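Local coordinates for protein chitin binding domain (Burkholderia pseudomallei, PDB 3UAM) that probably binds chitin or a related polysaccharide and, as a member of the AA10 lytic polysaccharide monooxygenase family, may cleave it oxidatively, at residues 131-136 with 186-191; 191-196 with 210-215. One frame throughout, in Å; residues are numbered along the deposited sequence.

Contact 1 of 2, residues 131-136 with 186-191; sequences YWITKP and PTRTGY
Arg-188 reaches across to Thr-134 and takes its backbone carbonyl side-on, with two nitrogens on one oxygen. NE lies 3.0 Å from Thr-134 O and NH2 3.1 Å from the same atom. The oxygen sits in the guanidinium plane; NE approaches in the plane of the carbonyl, whereas NH2 is tilted 30° from it. On the far side of the guanidinium, NH1 donates to Thr-187 O at 2.9 Å in a nearly straight bond (166°). Three N-H groups thus grip two carbonyls at the edge of the group and fix its rotation. A bend at chi2 (-67°) folds the arginine chain back to bring this about.

A proline carbon lies over each face of the flat group, nearer the margin than the middle: Pro-136 CD, 3.6 Å from Arg-188 NE, and Pro-186 CG opposite. The Ile-133 side chain runs alongside the arginine, counter to it, with CG2 3.6 Å from Arg-188 NH2, while its CG1 meets Pro-186 CG at 4.2 Å.

The arginine therefore joins a loop to a strand end through a main-chain carbonyl, pinning the lead into strand 190-200 to the chain leaving strand 126-133. These strands are antiparallel neighbours in the mixed sheet, probably part of the beta-sandwich core expected of an AA10 enzyme, and Thr-134 OG1 accepts from Val-193 N of strand 190-200. The backbone N-H of Arg-188 goes to Ser-110 OG, between strands 106-108 and 113-121.

Contact 2 of 2, residues 191-196 with 210-215; sequences YHVLLA and VIDLNF
His-192 and Leu-213 form one hydrogen-bonded pair of an antiparallel ladder, Leu-194 and Ile-211 the next. Four backbone hydrogen bonds join residues 191-196 to 210-215, among them a nearly straight one from His-192 N to Leu-213 O (2.9 Å, 171°). In the non-hydrogen-bonded pairs, Tyr-191 CA and Val-193 CA make C-H...O contacts with Leu-213 O and Ile-211 O.

The polar side-chain contact is diagonal. With CG anti to the backbone N (chi1 173°), the Tyr-191 ring extends along the ladder, past Leu-213 O, and its hydroxyl donates to Asp-212 OD1 at 2.7 Å, from above the carboxylate plane. Arg-30 forms a salt bridge with the same OD1, which probably helps keep this buried aspartate ionised.

Apolar contacts run on both faces. Beside Tyr-191 and Asp-212, Val-193 CG1 meets Val-210 CG1 at 3.7 Å, and Leu-195 CD1 presses against Val-210 CG2 at a tight 3.5 Å. On the other face Leu-194 CD2 and Ile-211 CD1 meet at 4.0 Å, both chains extending the same way, and Leu-194 CB lies 3.9 Å from Leu-213 CD1.

The His-192 and Phe-215 rings meet obliquely, planes near perpendicular (85°) and centroids 5.6 Å apart, while the imidazole ND1 is bonded to Thr-134 OG1.

This hairpin of strands 190-200 and 205-215 probably belongs to the family's beta-sandwich core. Strand 126-133 continues the sheet beyond the first and strand 106-108 beyond the second; Leu-194 packs on strand 113-121, and helix 30-36 touches Tyr-191 and Val-210.

How the contacts relate
Along the chain the contacts follow in series, neither nesting nor crossing. Contact 1 closes the long excursion from the end of strand 126-133 to the start of strand 190-200, a stretch that includes strands 155-158 and 179-184 and helix 169-173. Contact 2 opens at Tyr-191, the residue both share, and closes the shorter hairpin to strand 205-215. Strand 190-200 is flanked by strands 126-133 and 205-215 in the mixed sheet, so both contacts use it, their centres about 7 Å apart. They also touch directly: Trp-132 O is 2.8 Å from Leu-195 N, a probable hydrogen bond, and Arg-188 O packs against Phe-215 CB.

Contact 1 of 2, residues 131-136 with 186-191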
ATOM      1  N   TYR A 131      -6.833   2.196  -0.972  1.00  5.64           N
ATOM      2  CA  TYR A 131      -6.936   1.259   0.130  1.00  5.73           C
ATOM      3  C   TYR A 131      -7.806   0.080  -0.298  1.00  6.02           C
ATOM      4  O   TYR A 131      -8.941   0.252  -0.665  1.00  6.29           O
ATOM      5  CB  TYR A 131      -7.484   1.942   1.370  1.00  5.87           C
ATOM      6  CG  TYR A 131      -6.601   3.090   1.806  1.00  5.74           C
ATOM      7  CD1 TYR A 131      -5.534   2.863   2.664  1.00  5.65           C
ATOM      8  CD2 TYR A 131      -6.806   4.383   1.336  1.00  5.73           C
ATOM      9  CE1 TYR A 131      -4.705   3.888   3.062  1.00  5.64           C
ATOM     10  CE2 TYR A 131      -5.981   5.417   1.743  1.00  5.78           C
ATOM     11  CZ  TYR A 131      -4.920   5.157   2.605  1.00  5.64           C
ATOM     12  OH  TYR A 131      -4.047   6.141   3.028  1.00  5.77           O
ATOM     13  N   TRP A 132      -7.235  -1.110  -0.222  1.00  6.09           N
ATOM     14  CA  TRP A 132      -7.866  -2.359  -0.634  1.00  6.51           C
ATOM     15  C   TRP A 132      -8.080  -3.245   0.571  1.00  6.61           C
ATOM     16  O   TRP A 132      -7.240  -3.281   1.485  1.00  6.36           O
ATOM     17  CB  TRP A 132      -6.958  -3.110  -1.635  1.00  6.65           C
ATOM     18  CG  TRP A 132      -6.527  -2.301  -2.839  1.00  6.77           C
ATOM     19  CD1 TRP A 132      -5.379  -1.518  -2.982  1.00  6.56           C
ATOM     20  CD2 TRP A 132      -7.248  -2.164  -4.120  1.00  7.15           C
ATOM     21  NE1 TRP A 132      -5.344  -0.943  -4.250  1.00  6.81           N
ATOM     22  CE2 TRP A 132      -6.443  -1.284  -4.961  1.00  7.04           C
ATOM     23  CE3 TRP A 132      -8.432  -2.667  -4.622  1.00  7.66           C
ATOM     24  CZ2 TRP A 132      -6.847  -0.916  -6.237  1.00  7.32           C
ATOM     25  CZ3 TRP A 132      -8.828  -2.295  -5.908  1.00  7.94           C
ATOM     26  CH2 TRP A 132      -8.036  -1.454  -6.706  1.00  7.71           C
ATOM     27  N   ILE A 133      -9.173  -4.004   0.564  1.00  6.87           N
ATOM     28  CA  ILE A 133      -9.569  -4.793   1.715  1.00  7.18           C
ATOM     29  C   ILE A 133      -9.852  -6.230   1.242  1.00  7.63           C
ATOM     30  O   ILE A 133     -10.428  -6.455   0.154  1.00  7.70           O
ATOM     31  CB  ILE A 133     -10.807  -4.193   2.427  1.00  7.49           C
ATOM     32  CG1 ILE A 133     -11.114  -4.933   3.729  1.00  7.89           C
ATOM     33  CG2 ILE A 133     -12.030  -4.239   1.521  1.00  7.87           C
ATOM     34  CD1 ILE A 133     -10.137  -4.711   4.849  1.00  7.68           C
ATOM     35  N   THR A 134      -9.433  -7.181   2.075  1.00  7.86           N
ATOM     36  CA  THR A 134      -9.653  -8.584   1.824  1.00  8.49           C
ATOM     37  C   THR A 134     -11.142  -8.883   1.882  1.00  9.30           C
ATOM     38  O   THR A 134     -11.912  -8.235   2.595  1.00  9.38           O
ATOM     39  CB  THR A 134      -8.878  -9.484   2.817  1.00  8.61           C
ATOM     40  OG1 THR A 134      -9.035  -8.989   4.164  1.00  8.58           O
ATOM     41  CG2 THR A 134      -7.393  -9.532   2.477  1.00  8.11           C
ATOM     42  N   LYS A 135     -11.545  -9.870   1.106  1.00 10.06           N
ATOM     43  CA  LYS A 135     -12.926 -10.303   1.060  1.00 11.03           C
ATOM     44  C   LYS A 135     -13.283 -11.069   2.330  1.00 11.66           C
ATOM     45  O   LYS A 135     -12.412 -11.712   2.949  1.00 11.34           O
ATOM     46  CB  LYS A 135     -13.147 -11.253  -0.117  1.00 11.75           C
ATOM     47  CG  LYS A 135     -12.779 -10.725  -1.494  1.00 11.52           C
ATOM     48  CD  LYS A 135     -13.071 -11.807  -2.528  1.00 12.36           C
ATOM     49  CE  LYS A 135     -12.691 -11.347  -3.936  1.00 12.19           C
ATOM     50  NZ  LYS A 135     -12.603 -12.503  -4.870  1.00 12.90           N
ATOM     51  N   PRO A 136     -14.576 -11.033   2.714  1.00 12.50           N
ATOM     52  CA  PRO A 136     -15.044 -11.946   3.727  1.00 13.46           C
ATOM     53  C   PRO A 136     -14.752 -13.339   3.211  1.00 14.16           C
ATOM     54  O   PRO A 136     -14.983 -13.610   2.041  1.00 14.61           O
ATOM     55  CB  PRO A 136     -16.565 -11.719   3.769  1.00 14.17           C
ATOM     56  CG  PRO A 136     -16.825 -10.470   3.027  1.00 13.72           C
ATOM     57  CD  PRO A 136     -15.652 -10.196   2.149  1.00 12.81           C
ATOM     58  N   PRO A 186     -15.267  -1.565   6.644  1.00 10.14           N
ATOM     59  CA  PRO A 186     -16.511  -2.275   6.333  1.00 10.93           C
ATOM     60  C   PRO A 186     -16.821  -3.360   7.375  1.00 11.53           C
ATOM     61  O   PRO A 186     -16.129  -3.472   8.379  1.00 11.33           O
ATOM     62  CB  PRO A 186     -16.215  -2.890   4.970  1.00 10.59           C
ATOM     63  CG  PRO A 186     -14.747  -3.149   5.005  1.00  9.81           C
ATOM     64  CD  PRO A 186     -14.131  -2.095   5.877  1.00  9.50           C
ATOM     65  N   THR A 187     -17.860  -4.140   7.115  1.00 12.34           N
ATOM     66  CA  THR A 187     -18.291  -5.239   7.979  1.00 13.12           C
ATOM     67  C   THR A 187     -17.452  -6.503   7.745  1.00 12.73           C
ATOM     68  O   THR A 187     -17.437  -7.040   6.641  1.00 12.76           O
ATOM     69  CB  THR A 187     -19.769  -5.555   7.695  1.00 14.32           C
ATOM     70  OG1 THR A 187     -20.541  -4.374   7.957  1.00 15.11           O
ATOM     71  CG2 THR A 187     -20.293  -6.746   8.554  1.00 15.24           C
ATOM     72  N   ARG A 188     -16.743  -6.950   8.777  1.00 12.50           N
ATOM     73  CA  ARG A 188     -15.872  -8.136   8.705  1.00 12.23           C
ATOM     74  C   ARG A 188     -15.766  -8.783  10.094  1.00 12.70           C
ATOM     75  O   ARG A 188     -16.065  -8.153  11.114  1.00 12.88           O
ATOM     76  CB  ARG A 188     -14.449  -7.760   8.258  1.00 11.21           C
ATOM     77  CG  ARG A 188     -14.250  -7.206   6.845  1.00 10.55           C
ATOM     78  CD  ARG A 188     -14.544  -8.234   5.779  1.00 10.79           C
ATOM     79  NE  ARG A 188     -14.206  -7.776   4.440  1.00 10.22           N
ATOM     80  CZ  ARG A 188     -14.953  -6.971   3.680  1.00 10.28           C
ATOM     81  NH1 ARG A 188     -16.100  -6.486   4.125  1.00 10.81           N
ATOM     82  NH2 ARG A 188     -14.543  -6.631   2.463  1.00  9.92           N
ATOM     83  N   THR A 189     -15.360 -10.048  10.118  1.00 12.89           N
ATOM     84  CA  THR A 189     -14.922 -10.725  11.337  1.00 13.22           C
ATOM     85  C   THR A 189     -13.572 -11.414  11.091  1.00 12.63           C
ATOM     86  O   THR A 189     -13.270 -11.830   9.976  1.00 12.24           O
ATOM     87  CB  THR A 189     -15.929 -11.803  11.754  1.00 14.46           C
ATOM     88  OG1 THR A 189     -17.245 -11.295  11.536  1.00 15.15           O
ATOM     89  CG2 THR A 189     -15.766 -12.171  13.222  1.00 15.02           C
ATOM     90  N   GLY A 190     -12.762 -11.533  12.142  1.00 12.56           N
ATOM     91  CA  GLY A 190     -11.507 -12.278  12.049  1.00 12.24           C
ATOM     92  C   GLY A 190     -10.416 -11.499  11.331  1.00 11.17           C
ATOM     93  O   GLY A 190     -10.494 -10.292  11.187  1.00 10.58           O
ATOM     94  N   TYR A 191      -9.396 -12.223  10.877  1.00 10.94           N
ATOM     95  CA  TYR A 191      -8.195 -11.616  10.287  1.00 10.13           C
ATOM     96  C   TYR A 191      -8.465 -11.138   8.851  1.00  9.60           C
ATOM     97  O   TYR A 191      -9.020 -11.879   8.007  1.00  9.88           O
ATOM     98  CB  TYR A 191      -7.031 -12.615  10.328  1.00 10.29           C
ATOM     99  CG  TYR A 191      -5.757 -12.213   9.605  1.00  9.60           C
ATOM    100  CD1 TYR A 191      -5.260 -10.914   9.657  1.00  8.97           C
ATOM    101  CD2 TYR A 191      -5.028 -13.158   8.920  1.00  9.75           C
ATOM    102  CE1 TYR A 191      -4.094 -10.573   8.997  1.00  8.48           C
ATOM    103  CE2 TYR A 191      -3.858 -12.840   8.272  1.00  9.26           C
ATOM    104  CZ  TYR A 191      -3.388 -11.549   8.307  1.00  8.63           C
ATOM    105  OH  TYR A 191      -2.212 -11.273   7.639  1.00  8.24           O
TER

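Contact 2 of 2, residues 191-196 with 210-215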
ATOM      1  N   TYR A 191      -9.396 -12.223  10.877  1.00 10.94           N
ATOM      2  CA  TYR A 191      -8.195 -11.616  10.287  1.00 10.13           C
ATOM      3  C   TYR A 191      -8.465 -11.138   8.851  1.00  9.60           C
ATOM      4  O   TYR A 191      -9.020 -11.879   8.007  1.00  9.88           O
ATOM      5  CB  TYR A 191      -7.031 -12.615  10.328  1.00 10.29           C
ATOM      6  CG  TYR A 191      -5.757 -12.213   9.605  1.00  9.60           C
ATOM      7  CD1 TYR A 191      -5.260 -10.914   9.657  1.00  8.97           C
ATOM      8  CD2 TYR A 191      -5.028 -13.158   8.920  1.00  9.75           C
ATOM      9  CE1 TYR A 191      -4.094 -10.573   8.997  1.00  8.48           C
ATOM     10  CE2 TYR A 191      -3.858 -12.840   8.272  1.00  9.26           C
ATOM     11  CZ  TYR A 191      -3.388 -11.549   8.307  1.00  8.63           C
ATOM     12  OH  TYR A 191      -2.212 -11.273   7.639  1.00  8.24           O
ATOM     13  N   HIS A 192      -8.110  -9.878   8.620  1.00  8.86           N
ATOM     14  CA  HIS A 192      -8.212  -9.242   7.330  1.00  8.34           C
ATOM     15  C   HIS A 192      -7.020  -8.364   7.069  1.00  7.62           C
ATOM     16  O   HIS A 192      -6.310  -7.933   8.009  1.00  7.48           O
ATOM     17  CB  HIS A 192      -9.504  -8.468   7.236  1.00  8.47           C
ATOM     18  CG  HIS A 192     -10.688  -9.364   7.122  1.00  9.17           C
ATOM     19  ND1 HIS A 192     -11.057  -9.916   5.951  1.00  9.32           N
ATOM     20  CD2 HIS A 192     -11.523  -9.898   8.099  1.00  9.92           C
ATOM     21  CE1 HIS A 192     -12.101 -10.754   6.168  1.00 10.16           C
ATOM     22  NE2 HIS A 192     -12.388 -10.734   7.481  1.00 10.50           N
ATOM     23  N   VAL A 193      -6.743  -8.161   5.788  1.00  7.17           N
ATOM     24  CA  VAL A 193      -5.643  -7.299   5.391  1.00  6.61           C
ATOM     25  C   VAL A 193      -6.157  -6.050   4.699  1.00  6.27           C
ATOM     26  O   VAL A 193      -6.991  -6.126   3.818  1.00  6.40           O
ATOM     27  CB  VAL A 193      -4.630  -8.064   4.532  1.00  6.50           C
ATOM     28  CG1 VAL A 193      -3.624  -7.106   3.892  1.00  5.92           C
ATOM     29  CG2 VAL A 193      -3.969  -9.135   5.394  1.00  6.89           C
ATOM     30  N   LEU A 194      -5.665  -4.893   5.147  1.00  6.08           N
ATOM     31  CA  LEU A 194      -5.868  -3.619   4.486  1.00  5.76           C
ATOM     32  C   LEU A 194      -4.580  -3.278   3.772  1.00  5.46           C
ATOM     33  O   LEU A 194      -3.534  -3.074   4.419  1.00  5.48           O
ATOM     34  CB  LEU A 194      -6.201  -2.541   5.513  1.00  5.87           C
ATOM     35  CG  LEU A 194      -6.511  -1.120   4.992  1.00  5.64           C
ATOM     36  CD1 LEU A 194      -7.789  -1.087   4.201  1.00  5.79           C
ATOM     37  CD2 LEU A 194      -6.594  -0.139   6.161  1.00  5.85           C
ATOM     38  N   LEU A 195      -4.624  -3.266   2.448  1.00  5.40           N
ATOM     39  CA  LEU A 195      -3.464  -2.939   1.650  1.00  5.21           C
ATOM     40  C   LEU A 195      -3.542  -1.468   1.273  1.00  5.00           C
ATOM     41  O   LEU A 195      -4.464  -1.037   0.569  1.00  5.01           O
ATOM     42  CB  LEU A 195      -3.416  -3.803   0.393  1.00  5.31           C
ATOM     43  CG  LEU A 195      -2.345  -3.433  -0.640  1.00  5.14           C
ATOM     44  CD1 LEU A 195      -0.967  -3.617  -0.015  1.00  5.22           C
ATOM     45  CD2 LEU A 195      -2.538  -4.267  -1.903  1.00  5.34           C
ATOM     46  N   ALA A 196      -2.576  -0.700   1.753  1.00  4.91           N
ATOM     47  CA  ALA A 196      -2.507   0.728   1.453  1.00  4.83           C
ATOM     48  C   ALA A 196      -1.431   0.918   0.392  1.00  4.77           C
ATOM     49  O   ALA A 196      -0.288   0.430   0.585  1.00  4.84           O
ATOM     50  CB  ALA A 196      -2.174   1.509   2.725  1.00  4.90           C
ATOM     51  N   VAL A 210       0.971  -3.129   3.502  1.00  5.41           N
ATOM     52  CA  VAL A 210       0.029  -4.044   4.126  1.00  5.77           C
ATOM     53  C   VAL A 210      -0.127  -3.759   5.623  1.00  5.98           C
ATOM     54  O   VAL A 210       0.839  -3.513   6.323  1.00  6.12           O
ATOM     55  CB  VAL A 210       0.466  -5.511   3.847  1.00  6.12           C
ATOM     56  CG1 VAL A 210      -0.146  -6.479   4.837  1.00  6.67           C
ATOM     57  CG2 VAL A 210       0.056  -5.880   2.433  1.00  6.04           C
ATOM     58  N   ILE A 211      -1.382  -3.753   6.078  1.00  6.15           N
ATOM     59  CA  ILE A 211      -1.746  -3.499   7.461  1.00  6.49           C
ATOM     60  C   ILE A 211      -2.633  -4.645   7.890  1.00  6.94           C
ATOM     61  O   ILE A 211      -3.631  -4.963   7.206  1.00  6.89           O
ATOM     62  CB  ILE A 211      -2.568  -2.202   7.636  1.00  6.38           C
ATOM     63  CG1 ILE A 211      -1.816  -1.015   7.049  1.00  6.10           C
ATOM     64  CG2 ILE A 211      -2.853  -1.962   9.112  1.00  6.74           C
ATOM     65  CD1 ILE A 211      -2.672   0.212   6.830  1.00  5.98           C
ATOM     66  N   ASP A 212      -2.252  -5.275   8.993  1.00  7.44           N
ATOM     67  CA  ASP A 212      -2.910  -6.484   9.440  1.00  8.00           C
ATOM     68  C   ASP A 212      -3.942  -6.146  10.502  1.00  8.43           C
ATOM     69  O   ASP A 212      -3.628  -5.482  11.471  1.00  8.66           O
ATOM     70  CB  ASP A 212      -1.882  -7.456  10.007  1.00  8.36           C
ATOM     71  CG  ASP A 212      -0.977  -8.033   8.938  1.00  8.17           C
ATOM     72  OD1 ASP A 212      -1.480  -8.735   8.003  1.00  8.09           O
ATOM     73  OD2 ASP A 212       0.257  -7.804   9.061  1.00  8.15           O
ATOM     74  N   LEU A 213      -5.163  -6.642  10.312  1.00  8.77           N
ATOM     75  CA  LEU A 213      -6.326  -6.292  11.126  1.00  9.22           C
ATOM     76  C   LEU A 213      -7.008  -7.540  11.692  1.00 10.02           C
ATOM     77  O   LEU A 213      -7.085  -8.571  11.022  1.00  9.89           O
ATOM     78  CB  LEU A 213      -7.346  -5.523  10.273  1.00  8.92           C
ATOM     79  CG  LEU A 213      -6.851  -4.265   9.541  1.00  8.34           C
ATOM     80  CD1 LEU A 213      -8.004  -3.655   8.737  1.00  8.21           C
ATOM     81  CD2 LEU A 213      -6.243  -3.237  10.488  1.00  8.28           C
ATOM     82  N   ASN A 214      -7.516  -7.415  12.920  1.00 10.76           N
ATOM     83  CA  ASN A 214      -8.338  -8.430  13.528  1.00 11.75           C
ATOM     84  C   ASN A 214      -9.678  -7.832  13.943  1.00 12.18           C
ATOM     85  O   ASN A 214      -9.755  -7.057  14.888  1.00 12.24           O
ATOM     86  CB  ASN A 214      -7.657  -9.038  14.756  1.00 12.51           C
ATOM     87  CG  ASN A 214      -8.330 -10.325  15.190  1.00 13.51           C
ATOM     88  OD1 ASN A 214      -8.618 -11.185  14.361  1.00 13.95           O
ATOM     89  ND2 ASN A 214      -8.566 -10.470  16.488  1.00 14.36           N
ATOM     90  N   PHE A 215     -10.724  -8.205  13.216  1.00 12.45           N
ATOM     91  CA  PHE A 215     -12.050  -7.656  13.440  1.00 12.96           C
ATOM     92  C   PHE A 215     -12.728  -8.500  14.492  1.00 14.25           C
ATOM     93  O   PHE A 215     -12.736  -9.734  14.397  1.00 14.81           O
ATOM     94  CB  PHE A 215     -12.888  -7.705  12.159  1.00 12.68           C
ATOM     95  CG  PHE A 215     -12.586  -6.600  11.174  1.00 11.75           C
ATOM     96  CD1 PHE A 215     -11.521  -6.701  10.307  1.00 11.01           C
ATOM     97  CD2 PHE A 215     -13.421  -5.501  11.065  1.00 11.82           C
ATOM     98  CE1 PHE A 215     -11.267  -5.726   9.372  1.00 10.41           C
ATOM     99  CE2 PHE A 215     -13.172  -4.504  10.129  1.00 11.17           C
ATOM    100  CZ  PHE A 215     -12.098  -4.622   9.280  1.00 10.48           C
TER